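PDB 3E10: putative NADH Oxidase from Clostridium acetobutylicum, which probably acts as an FMN-dependent oxidoreductase of the nitroreductase family, binding flavin mononucleotide between the two subunits of a dimer. Local coordinates for residues 33-38 against 93-98. Numbering follows the deposited sequence.
Sequences QAPSAG and MAAAAE. With FMN (flavin mononucleotide), chain C.
Ala-34 and Pro-35 make a small, buried van der Waals contact of apolar side chains with Ala-95 and Ala-96, where the loop after helix 21-32 leans on the middle of helix 89-106. No hydrogen bond crosses between 33-38 and 93-98. The methyl of Ala-34 points at the helix and rests on the backbone between the two alanines. Its CB lies 3.5 Å from Ala-96 N. The same CB is 4.1 Å from Ala-95 CB and 4.0 Å from Ala-96 CB. Such small side chains let the loop come close, with the CA atoms of Ala-34 and Ala-96 5.0 Å apart. Pro-35 meets the methyl of Ala-95 with one edge of its ring, CG and CD, and Pro-35 CD is 4.1 Å from Ala-95 CB. Trp-43 of strand 43-48 also touches Ala-34 and Ala-96.

Nitroreductase-family proteins have an alpha-beta fold and typically bind FMN at the interface of a dimer, as here; this contact lies beside one such site. The same loop goes on to line the flavin pocket, and the Pro-35 ring touches both Ala-95 and the flavin. Pro-35 CB approaches the ribityl hydroxyl FMN O3' at 3.2 Å. Ser-36 N gives that oxygen a weak hydrogen bond of 3.3 Å, bent to 143° at the hydrogen. Ala-37 CB packs against the dimethylbenzene end of the flavin, 3.8 Å from FMN C7. Asp-92, just before 93-98, accepts a hydrogen bond from Ala-37 N. Arg-8, Ser-10 and Arg-12 of the second subunit are among the residues that bind the same FMN.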
# COMPACT_ATOMS: atom_id res chain seq x y z
N GLN B 33 6.50 -3.15 -9.08
CA GLN B 33 7.61 -2.74 -8.24
C GLN B 33 7.29 -2.71 -6.75
O GLN B 33 8.16 -2.38 -5.94
CB GLN B 33 8.13 -1.36 -8.67
CG GLN B 33 8.75 -1.31 -10.02
CD GLN B 33 9.91 -2.26 -10.21
OE1 GLN B 33 9.88 -3.12 -11.10
NE2 GLN B 33 10.93 -2.14 -9.36
N ALA B 34 6.08 -3.08 -6.36
CA ALA B 34 5.72 -3.07 -4.95
C ALA B 34 6.51 -4.08 -4.14
O ALA B 34 6.94 -5.13 -4.66
CB ALA B 34 4.22 -3.31 -4.79
N PRO B 35 6.70 -3.77 -2.86
CA PRO B 35 7.25 -4.77 -1.98
C PRO B 35 6.23 -5.90 -1.81
O PRO B 35 5.03 -5.71 -2.04
CB PRO B 35 7.47 -4.02 -0.68
CG PRO B 35 6.39 -3.00 -0.68
CD PRO B 35 6.32 -2.54 -2.14
N SER B 36 6.70 -7.07 -1.38
CA SER B 36 5.79 -8.19 -1.11
C SER B 36 6.43 -9.13 -0.12
O SER B 36 7.65 -9.30 -0.11
CB SER B 36 5.36 -8.92 -2.38
OG SER B 36 6.42 -9.54 -3.09
N ALA B 37 5.62 -9.68 0.76
CA ALA B 37 6.13 -10.60 1.79
C ALA B 37 6.86 -11.74 1.12
O ALA B 37 6.35 -12.37 0.18
CB ALA B 37 4.98 -11.09 2.68
N GLY B 38 8.07 -12.03 1.59
CA GLY B 38 8.83 -13.11 0.95
C GLY B 38 9.24 -12.86 -0.50
O GLY B 38 9.63 -13.79 -1.19
N MSE B 93 -0.84 -6.75 -2.06
CA MSE B 93 -1.74 -6.23 -3.11
C MSE B 93 -2.12 -4.79 -2.86
O MSE B 93 -2.21 -4.01 -3.81
CB MSE B 93 -3.01 -7.08 -3.26
CG MSE B 93 -2.78 -8.56 -3.66
SE MSE B 93 -1.78 -8.78 -5.28
CE MSE B 93 -3.01 -7.84 -6.47
N ALA B 94 -2.24 -4.44 -1.58
CA ALA B 94 -2.49 -3.06 -1.21
C ALA B 94 -1.30 -2.16 -1.57
O ALA B 94 -1.49 -1.03 -2.03
CB ALA B 94 -2.82 -3.00 0.33
N ALA B 95 -0.09 -2.67 -1.38
CA ALA B 95 1.10 -1.89 -1.74
C ALA B 95 1.15 -1.68 -3.25
O ALA B 95 1.50 -0.59 -3.72
CB ALA B 95 2.37 -2.62 -1.22
N ALA B 96 0.83 -2.72 -4.03
CA ALA B 96 0.73 -2.60 -5.48
C ALA B 96 -0.33 -1.58 -5.91
O ALA B 96 -0.11 -0.76 -6.80
CB ALA B 96 0.46 -3.98 -6.11
N ALA B 97 -1.49 -1.64 -5.25
CA ALA B 97 -2.57 -0.69 -5.56
C ALA B 97 -2.14 0.75 -5.32
O ALA B 97 -2.37 1.63 -6.14
CB ALA B 97 -3.82 -1.02 -4.69
N GLU B 98 -1.47 0.97 -4.19
CA GLU B 98 -1.01 2.30 -3.85
C GLU B 98 0.00 2.76 -4.88
O GLU B 98 -0.02 3.93 -5.27
CB GLU B 98 -0.45 2.36 -2.41
CG GLU B 98 0.04 3.76 -1.96
CD GLU B 98 -1.04 4.84 -1.92
OE1 GLU B 98 -2.21 4.58 -2.27
OE2 GLU B 98 -0.70 6.01 -1.56
N1 FMN C . 11.42 -7.98 5.02
C2 FMN C . 12.05 -8.47 6.14
O2 FMN C . 13.28 -8.45 6.22
N3 FMN C . 11.33 -8.92 7.22
C4 FMN C . 9.96 -9.02 7.20
O4 FMN C . 9.35 -9.41 8.21
C4A FMN C . 9.30 -8.51 6.06
N5 FMN C . 7.93 -8.51 6.00
C5A FMN C . 7.28 -7.99 4.90
C6 FMN C . 5.88 -7.98 4.86
C7 FMN C . 5.19 -7.46 3.79
C7M FMN C . 3.68 -7.46 3.80
C8 FMN C . 5.90 -6.90 2.73
C8M FMN C . 5.15 -6.12 1.69
C9 FMN C . 7.31 -6.90 2.76
C9A FMN C . 8.00 -7.44 3.84
N10 FMN C . 9.40 -7.50 3.86
C10 FMN C . 10.04 -7.99 4.99
C1' FMN C . 10.21 -6.95 2.72
C2' FMN C . 10.22 -7.94 1.55
O2' FMN C . 11.06 -9.05 1.82
C3' FMN C . 10.64 -7.22 0.28
O3' FMN C . 9.63 -6.26 -0.04
C4' FMN C . 10.87 -8.17 -0.93
O4' FMN C . 11.95 -9.04 -0.72
C5' FMN C . 11.08 -7.39 -2.22
O5' FMN C . 12.27 -6.62 -2.16
P FMN C . 12.15 -5.03 -2.35
O1P FMN C . 11.38 -4.47 -1.16
O2P FMN C . 13.58 -4.54 -2.38
O3P FMN C . 11.44 -4.75 -3.67